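Local atomic coordinates of putative MCP-type signal transduction protein (Campylobacter jejuni subsp. jejuni serotype O:2, PDB entry 4WY9), a protein that probably senses chemical cues in the periplasm through a tandem-PAS domain, as the chemoreceptor Tlp1, to steer chemotaxis. Residues Val210-Asp215 / Ser278-Val283; Gly253-Ile258 / Ala267-Phe272. One frame throughout, in Å; residues are numbered along the deposited sequence.

Interaction 1: residues Val210-Asp215 / Ser278-Val283; sequences VLLNSD and SWAVLV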
ATOM      1  N   VAL A 210      13.696  -1.844   5.908  1.00  6.59           N
ATOM      2  CA  VAL A 210      12.354  -2.015   6.426  1.00  6.41           C
ATOM      3  C   VAL A 210      11.454  -0.902   5.954  1.00  5.62           C
ATOM      4  O   VAL A 210      11.824   0.276   5.967  1.00  7.02           O
ATOM      5  CB  VAL A 210      12.366  -2.064   7.968  1.00  6.42           C
ATOM      6  CG1 VAL A 210      10.981  -2.247   8.540  1.00  9.37           C
ATOM      7  CG2 VAL A 210      13.332  -3.139   8.488  1.00  8.75           C
ATOM      8  N   LEU A 211      10.236  -1.260   5.514  1.00  5.74           N
ATOM      9  CA  LEU A 211       9.166  -0.297   5.235  1.00  5.68           C
ATOM     10  C   LEU A 211       8.067  -0.529   6.255  1.00  6.16           C
ATOM     11  O   LEU A 211       7.606  -1.655   6.385  1.00  7.82           O
ATOM     12  CB  LEU A 211       8.627  -0.420   3.828  1.00  6.10           C
ATOM     13  CG  LEU A 211       7.461   0.471   3.452  1.00  7.17           C
ATOM     14  CD1 LEU A 211       7.851   1.937   3.455  1.00  8.20           C
ATOM     15  CD2 LEU A 211       6.879   0.081   2.102  1.00  8.18           C
ATOM     16  N   LEU A 212       7.644   0.511   6.944  1.00  7.11           N
ATOM     17  CA  LEU A 212       6.584   0.361   7.924  1.00  7.19           C
ATOM     18  C   LEU A 212       5.733   1.599   7.957  1.00  6.71           C
ATOM     19  O   LEU A 212       6.158   2.679   7.512  1.00  8.96           O
ATOM     20  CB  LEU A 212       7.146  -0.006   9.287  1.00 10.05           C
ATOM     21  CG  LEU A 212       7.929   0.927  10.158  1.00 11.43           C
ATOM     22  CD1 LEU A 212       8.330   0.260  11.455  1.00 11.12           C
ATOM     23  CD2 LEU A 212       9.180   1.492   9.492  1.00 13.32           C
ATOM     24  N   ASN A 213       4.510   1.495   8.480  1.00  7.39           N
ATOM     25  CA  ASN A 213       3.728   2.720   8.619  1.00  8.46           C
ATOM     26  C   ASN A 213       4.083   3.404   9.945  1.00  8.60           C
ATOM     27  O   ASN A 213       4.838   2.844  10.763  1.00  9.01           O
ATOM     28  CB  ASN A 213       2.217   2.479   8.415  1.00  8.70           C
ATOM     29  CG  ASN A 213       1.538   1.714   9.519  1.00  9.15           C
ATOM     30  OD1 ASN A 213       2.084   1.473  10.575  1.00 10.13           O
ATOM     31  ND2 ASN A 213       0.265   1.394   9.276  1.00  9.24           N
ATOM     32  N   SER A 214       3.582   4.605  10.182  1.00  9.90           N
ATOM     33  CA  SER A 214       4.024   5.369  11.341  1.00 10.59           C
ATOM     34  C   SER A 214       3.566   4.711  12.656  1.00 12.32           C
ATOM     35  O   SER A 214       4.145   4.968  13.703  1.00 12.81           O
ATOM     36  CB  SER A 214       3.512   6.815  11.268  1.00 11.90           C
ATOM     37  OG  SER A 214       2.102   6.878  11.296  1.00 13.55           O
ATOM     38  N   ASP A 215       2.523   3.880  12.593  1.00 11.30           N
ATOM     39  CA  ASP A 215       2.060   3.140  13.749  1.00 12.41           C
ATOM     40  C   ASP A 215       2.978   1.983  14.121  1.00 10.96           C
ATOM     41  O   ASP A 215       2.859   1.418  15.201  1.00 13.83           O
ATOM     42  CB  ASP A 215       0.618   2.633  13.542  1.00 13.87           C
ATOM     43  CG  ASP A 215      -0.388   3.751  13.443  1.00 17.30           C
ATOM     44  OD1 ASP A 215      -0.303   4.688  14.263  1.00 19.39           O
ATOM     45  OD2 ASP A 215      -1.270   3.700  12.558  1.00 20.84           O
ATOM     46  N   SER A 278       0.867   7.697   6.754  1.00 11.41           N
ATOM     47  CA  SER A 278       2.233   8.053   7.125  1.00 11.14           C
ATOM     48  C   SER A 278       3.080   6.825   7.140  1.00  9.07           C
ATOM     49  O   SER A 278       2.694   5.811   7.751  1.00  9.98           O
ATOM     50  CB  SER A 278       2.258   8.744   8.471  1.00 12.57           C
ATOM     51  OG  SER A 278       1.463   9.920   8.495  1.00 16.87           O
ATOM     52  N   TRP A 279       4.257   6.900   6.511  1.00  9.28           N
ATOM     53  CA  TRP A 279       5.139   5.777   6.345  1.00  8.37           C
ATOM     54  C   TRP A 279       6.566   6.137   6.671  1.00  8.21           C
ATOM     55  O   TRP A 279       6.913   7.318   6.725  1.00  9.59           O
ATOM     56  CB  TRP A 279       5.035   5.221   4.916  1.00  8.41           C
ATOM     57  CG  TRP A 279       3.658   4.828   4.539  1.00  7.92           C
ATOM     58  CD1 TRP A 279       2.661   5.653   4.093  1.00 10.10           C
ATOM     59  CD2 TRP A 279       3.113   3.508   4.563  1.00  8.68           C
ATOM     60  NE1 TRP A 279       1.522   4.921   3.868  1.00 10.05           N
ATOM     61  CE2 TRP A 279       1.757   3.607   4.149  1.00  8.94           C
ATOM     62  CE3 TRP A 279       3.613   2.264   4.897  1.00  9.89           C
ATOM     63  CZ2 TRP A 279       0.926   2.484   4.062  1.00 10.61           C
ATOM     64  CZ3 TRP A 279       2.793   1.161   4.816  1.00 10.05           C
ATOM     65  CH2 TRP A 279       1.466   1.288   4.399  1.00 10.08           C
ATOM     66  N   ALA A 280       7.403   5.124   6.864  1.00  7.68           N
ATOM     67  CA  ALA A 280       8.817   5.362   7.049  1.00  8.31           C
ATOM     68  C   ALA A 280       9.633   4.240   6.456  1.00  7.44           C
ATOM     69  O   ALA A 280       9.201   3.074   6.467  1.00  7.89           O
ATOM     70  CB  ALA A 280       9.161   5.518   8.533  1.00  9.63           C
ATOM     71  N   VAL A 281      10.807   4.582   5.933  1.00  6.80           N
ATOM     72  CA  VAL A 281      11.823   3.617   5.637  1.00  6.96           C
ATOM     73  C   VAL A 281      12.835   3.650   6.763  1.00  6.25           C
ATOM     74  O   VAL A 281      13.296   4.724   7.153  1.00  7.86           O
ATOM     75  CB  VAL A 281      12.519   3.852   4.274  1.00  7.90           C
ATOM     76  CG1 VAL A 281      13.620   2.839   4.044  1.00  8.48           C
ATOM     77  CG2 VAL A 281      11.493   3.801   3.162  1.00  8.51           C
ATOM     78  N   LEU A 282      13.161   2.476   7.288  0.50  5.92           N
ATOM     79  CA  LEU A 282      14.160   2.259   8.333  0.50  6.26           C
ATOM     80  C   LEU A 282      15.262   1.437   7.720  0.50  6.40           C
ATOM     81  O   LEU A 282      15.023   0.371   7.159  0.50  7.18           O
ATOM     82  CB  LEU A 282      13.517   1.535   9.522  0.50  7.66           C
ATOM     83  CG  LEU A 282      14.338   1.162  10.764  0.50  9.47           C
ATOM     84  CD1 LEU A 282      13.452   0.897  11.962  0.50 10.65           C
ATOM     85  CD2 LEU A 282      15.170  -0.068  10.493  0.50 12.26           C
ATOM     86  N   VAL A 283      16.509   1.882   7.858  1.00  6.42           N
ATOM     87  CA  VAL A 283      17.653   1.111   7.412  1.00  6.29           C
ATOM     88  C   VAL A 283      18.704   1.094   8.508  1.00  6.08           C
ATOM     89  O   VAL A 283      19.025   2.148   9.084  1.00  7.49           O
ATOM     90  CB  VAL A 283      18.268   1.636   6.092  1.00  6.60           C
ATOM     91  CG1 VAL A 283      19.470   0.801   5.688  1.00  8.33           C
ATOM     92  CG2 VAL A 283      17.238   1.602   4.991  1.00  7.99           C
TER

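Interaction 2: residues Gly253-Ile258 / Ala267-Phe272; sequences GVFNYI and AAINSF. With ACT (acetate ion), chain B.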
ATOM      1  N   GLY A 253      15.793  11.052  10.927  1.00 11.36           N
ATOM      2  CA  GLY A 253      16.977  11.146  11.780  1.00 11.45           C
ATOM      3  C   GLY A 253      17.788   9.887  11.746  1.00  9.20           C
ATOM      4  O   GLY A 253      17.403   8.900  11.119  1.00  9.60           O
ATOM      5  N   VAL A 254      18.941   9.894  12.393  0.64  9.07           N
ATOM      6  CA  VAL A 254      19.793   8.732  12.535  0.64  7.69           C
ATOM      7  C   VAL A 254      20.124   8.508  13.992  0.64  8.70           C
ATOM      8  O   VAL A 254      20.576   9.421  14.685  0.64 11.63           O
ATOM      9  CB  VAL A 254      21.112   8.854  11.706  0.64 10.12           C
ATOM     10  CG1 VAL A 254      21.774   7.447  11.672  0.64 13.26           C
ATOM     11  CG2 VAL A 254      20.829   9.309  10.300  0.64  8.16           C
ATOM     12  N   PHE A 255      19.931   7.283  14.440  1.00  8.58           N
ATOM     13  CA  PHE A 255      19.917   6.939  15.833  1.00  9.57           C
ATOM     14  C   PHE A 255      20.774   5.732  16.151  1.00  9.34           C
ATOM     15  O   PHE A 255      20.982   4.870  15.302  1.00 10.48           O
ATOM     16  CB  PHE A 255      18.458   6.642  16.279  1.00 11.15           C
ATOM     17  CG  PHE A 255      17.507   7.722  15.943  1.00 12.60           C
ATOM     18  CD1 PHE A 255      17.415   8.846  16.706  1.00 16.45           C
ATOM     19  CD2 PHE A 255      16.733   7.633  14.798  1.00 12.84           C
ATOM     20  CE1 PHE A 255      16.561   9.877  16.384  1.00 15.94           C
ATOM     21  CE2 PHE A 255      15.860   8.654  14.455  1.00 14.47           C
ATOM     22  CZ  PHE A 255      15.769   9.771  15.254  1.00 16.37           C
ATOM     23  N   ASN A 256      21.230   5.647  17.384  1.00  9.00           N
ATOM     24  CA  ASN A 256      21.670   4.382  17.936  1.00  9.83           C
ATOM     25  C   ASN A 256      20.443   3.510  18.120  1.00  9.72           C
ATOM     26  O   ASN A 256      19.408   3.982  18.603  1.00 11.20           O
ATOM     27  CB  ASN A 256      22.408   4.592  19.257  1.00 11.88           C
ATOM     28  CG  ASN A 256      23.842   5.126  19.070  1.00 14.66           C
ATOM     29  OD1 ASN A 256      24.197   5.732  18.052  1.00 23.24           O
ATOM     30  ND2 ASN A 256      24.631   4.964  20.068  1.00 21.64           N
ATOM     31  N   TYR A 257      20.538   2.245  17.765  1.00  9.69           N
ATOM     32  CA  TYR A 257      19.376   1.368  17.719  1.00  8.22           C
ATOM     33  C   TYR A 257      19.775  -0.068  17.963  1.00  9.95           C
ATOM     34  O   TYR A 257      20.673  -0.567  17.336  1.00 11.85           O
ATOM     35  CB  TYR A 257      18.724   1.488  16.326  1.00  8.71           C
ATOM     36  CG  TYR A 257      17.536   0.582  16.066  1.00  8.46           C
ATOM     37  CD1 TYR A 257      16.295   0.865  16.610  1.00  8.86           C
ATOM     38  CD2 TYR A 257      17.657  -0.540  15.244  1.00  8.24           C
ATOM     39  CE1 TYR A 257      15.216   0.061  16.367  1.00  8.56           C
ATOM     40  CE2 TYR A 257      16.561  -1.355  14.991  1.00  7.96           C
ATOM     41  CZ  TYR A 257      15.355  -1.056  15.570  1.00  7.11           C
ATOM     42  OH  TYR A 257      14.270  -1.865  15.356  1.00  9.17           O
ATOM     43  N   ILE A 258      19.058  -0.745  18.854  0.51  9.11           N
ATOM     44  CA  ILE A 258      19.267  -2.158  19.085  0.51  9.46           C
ATOM     45  C   ILE A 258      18.161  -2.924  18.372  0.51  9.24           C
ATOM     46  O   ILE A 258      16.995  -2.801  18.740  0.51 10.99           O
ATOM     47  CB  ILE A 258      19.301  -2.521  20.573  0.51 10.98           C
ATOM     48  CG1 ILE A 258      20.446  -1.768  21.257  0.51 12.46           C
ATOM     49  CG2 ILE A 258      19.429  -4.019  20.735  0.51 12.98           C
ATOM     50  CD1 ILE A 258      20.540  -2.048  22.723  0.51 13.06           C
ATOM     51  N   ALA A 267      20.862   3.367  12.934  1.00  9.43           N
ATOM     52  CA  ALA A 267      19.605   3.265  12.179  1.00 10.39           C
ATOM     53  C   ALA A 267      19.201   4.609  11.665  1.00 10.53           C
ATOM     54  O   ALA A 267      19.157   5.569  12.442  1.00 15.81           O
ATOM     55  CB  ALA A 267      18.491   2.688  13.028  1.00 12.96           C
ATOM     56  N   ALA A 268      18.827   4.685  10.398  1.00  7.15           N
ATOM     57  CA  ALA A 268      18.258   5.888   9.857  1.00  7.31           C
ATOM     58  C   ALA A 268      16.782   5.701   9.572  1.00  6.97           C
ATOM     59  O   ALA A 268      16.350   4.608   9.158  1.00  7.12           O
ATOM     60  CB  ALA A 268      18.965   6.321   8.602  1.00  9.60           C
ATOM     61  N   ILE A 269      16.025   6.770   9.766  1.00  6.82           N
ATOM     62  CA  ILE A 269      14.605   6.833   9.449  1.00  7.99           C
ATOM     63  C   ILE A 269      14.390   7.946   8.457  1.00  7.79           C
ATOM     64  O   ILE A 269      14.891   9.052   8.654  1.00  8.25           O
ATOM     65  CB  ILE A 269      13.717   7.106  10.704  1.00 10.92           C
ATOM     66  CG1 ILE A 269      13.893   5.992  11.720  1.00 14.92           C
ATOM     67  CG2 ILE A 269      12.257   7.307  10.374  1.00 14.31           C
ATOM     68  CD1 ILE A 269      13.428   4.730  11.259  1.00 16.97           C
ATOM     69  N   ASN A 270      13.616   7.675   7.409  1.00  8.17           N
ATOM     70  CA  ASN A 270      13.099   8.736   6.569  1.00  7.45           C
ATOM     71  C   ASN A 270      11.586   8.548   6.501  1.00  7.89           C
ATOM     72  O   ASN A 270      11.098   7.512   6.013  1.00  8.97           O
ATOM     73  CB  ASN A 270      13.730   8.738   5.177  1.00  8.60           C
ATOM     74  CG  ASN A 270      13.343   9.937   4.383  1.00  9.80           C
ATOM     75  OD1 ASN A 270      12.198  10.067   3.962  1.00 11.30           O
ATOM     76  ND2 ASN A 270      14.268  10.867   4.205  1.00 11.37           N
ATOM     77  N   SER A 271      10.868   9.504   7.043  1.00  9.31           N
ATOM     78  CA  SER A 271       9.434   9.495   7.133  1.00  9.53           C
ATOM     79  C   SER A 271       8.808  10.276   6.020  1.00 10.90           C
ATOM     80  O   SER A 271       9.282  11.352   5.655  1.00 13.42           O
ATOM     81  CB  SER A 271       8.977  10.050   8.489  1.00 11.00           C
ATOM     82  OG  SER A 271       9.363   9.212   9.540  1.00 12.09           O
ATOM     83  N   PHE A 272       7.680   9.781   5.494  1.00 11.73           N
ATOM     84  CA  PHE A 272       6.967  10.458   4.444  1.00 12.31           C
ATOM     85  C   PHE A 272       5.458  10.262   4.567  1.00 12.46           C
ATOM     86  O   PHE A 272       5.004   9.270   5.124  1.00 13.23           O
ATOM     87  CB  PHE A 272       7.460  10.044   3.063  1.00 13.45           C
ATOM     88  CG  PHE A 272       7.327   8.557   2.776  1.00 13.90           C
ATOM     89  CD1 PHE A 272       8.305   7.645   3.189  1.00 14.97           C
ATOM     90  CD2 PHE A 272       6.263   8.068   2.037  1.00 15.68           C
ATOM     91  CE1 PHE A 272       8.175   6.307   2.912  1.00 15.72           C
ATOM     92  CE2 PHE A 272       6.161   6.710   1.741  1.00 14.68           C
ATOM     93  CZ  PHE A 272       7.148   5.838   2.164  1.00 14.82           C
TER
HETATM   94  C   ACT B 401      14.460  -4.617  13.351  1.00 10.17           C
HETATM   95  O   ACT B 401      14.325  -5.851  13.108  1.00 11.61           O
HETATM   96  OXT ACT B 401      14.814  -4.281  14.517  1.00  9.46           O
HETATM   97  CH3 ACT B 401      14.161  -3.594  12.311  1.00 10.85           C

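Interaction 1: residues Val210-Asp215 / Ser278-Val283
N213 rests against the indole of W279 where the first and last strands of a PAS-type sheet, with strand order 2-1-5-4-3, run antiparallel through the centre of that sheet. CB of N213 lies 3.9 Å from the centroid of the six-membered ring of W279, over one face and shifted toward the rim, in a CH-pi contact. The two residues form a non-hydrogen-bonded pair whose side chains diverge, and their polar ends look elsewhere: NE1 of W279 bonds to S277, and OD1 of N213 accepts from the backbone N of F217. V210 and L282 lie side by side and point the same way, with V210 CB 4.1 Å from L282 CB. L212 and A280 share this face. The CG of L212 sits between backbone N and carbonyl carbon (chi1 70°), and its CD2 reaches within 4.1 Å of A280 CB. On the other face, L211 and V281 cross obliquely, L211 CD1 touching V281 CG2 at 4.1 Å, while V281 packs on Y23 and A24 of the long helix 8-51. Reciprocal backbone bonds join V210 with L282 and L212 with A280. Beyond the end of strand 209-213, S214 N still donates to S278 O at 2.9 Å, from 45° above the carbonyl plane, and S214 OG comes to 3.4 Å from S278 CB.

Interaction 2: residues Gly253-Ile258 / Ala267-Phe272
Y257 and A267 meet methylene to methyl, Y257 CB lying 3.5 Å from A267 CB, in the tight part of a beta hairpin that forms one edge of the PAS-type sheet. The CG of Y257 stands anti to its backbone N (chi1 177°), and its ring runs on past the A267 methyl. Reciprocal backbone bonds tie F255 to A267, the shorter being F255 N to A267 O at 2.7 Å, and a second pair links G253 with I269. At G253, phi of 168° suits glycine, since a CB would press on the preceding carbonyl O and collide with F255 CZ. The rim of the F255 ring passes close to this residue, with CE2 3.8 Å from G253 CA.

Packing is looser around the rest. The F255 ring meets I269 only at its edge, CE2 to CG1 of I269 at 4.3 Å, and otherwise packs on helix 241-249 through E242, T243 and A246. On the opposite face, in the conformer given, one of two modelled, V254 CG2 comes to 3.9 Å from A268 CB, and the exposed N256 turns away from the partner strand. Past A267 the hydroxyl of Y257 donates to an acetate, OH to OXT 2.6 Å, and S260 and H221 also bond to that ion. An acetate probably drawn from the crystallisation liquor, gripped by three polar side chains, is consistent with a pocket able to accept a small carboxylate.

Interaction 2 is nested along the chain within the loop that interaction 1 closes, and the two lie in one sheet with centres about 10 Å apart. The adjoining strands 264-274 and 277-286 join them: W279 N lies 2.8 Å from F272 O and A268 N 2.9 Å from V283 O, both probable hydrogen bonds, while I269 CD1 packs 3.6 Å from L282 CB. Their side chains also converge on the acetate. V210 of interaction 1 brings CG2 to 3.9 Å from the acetate CH3, so strands 209-213 and 253-258 both reach the ion, V210 by a methyl and Y257 by its hydroxyl.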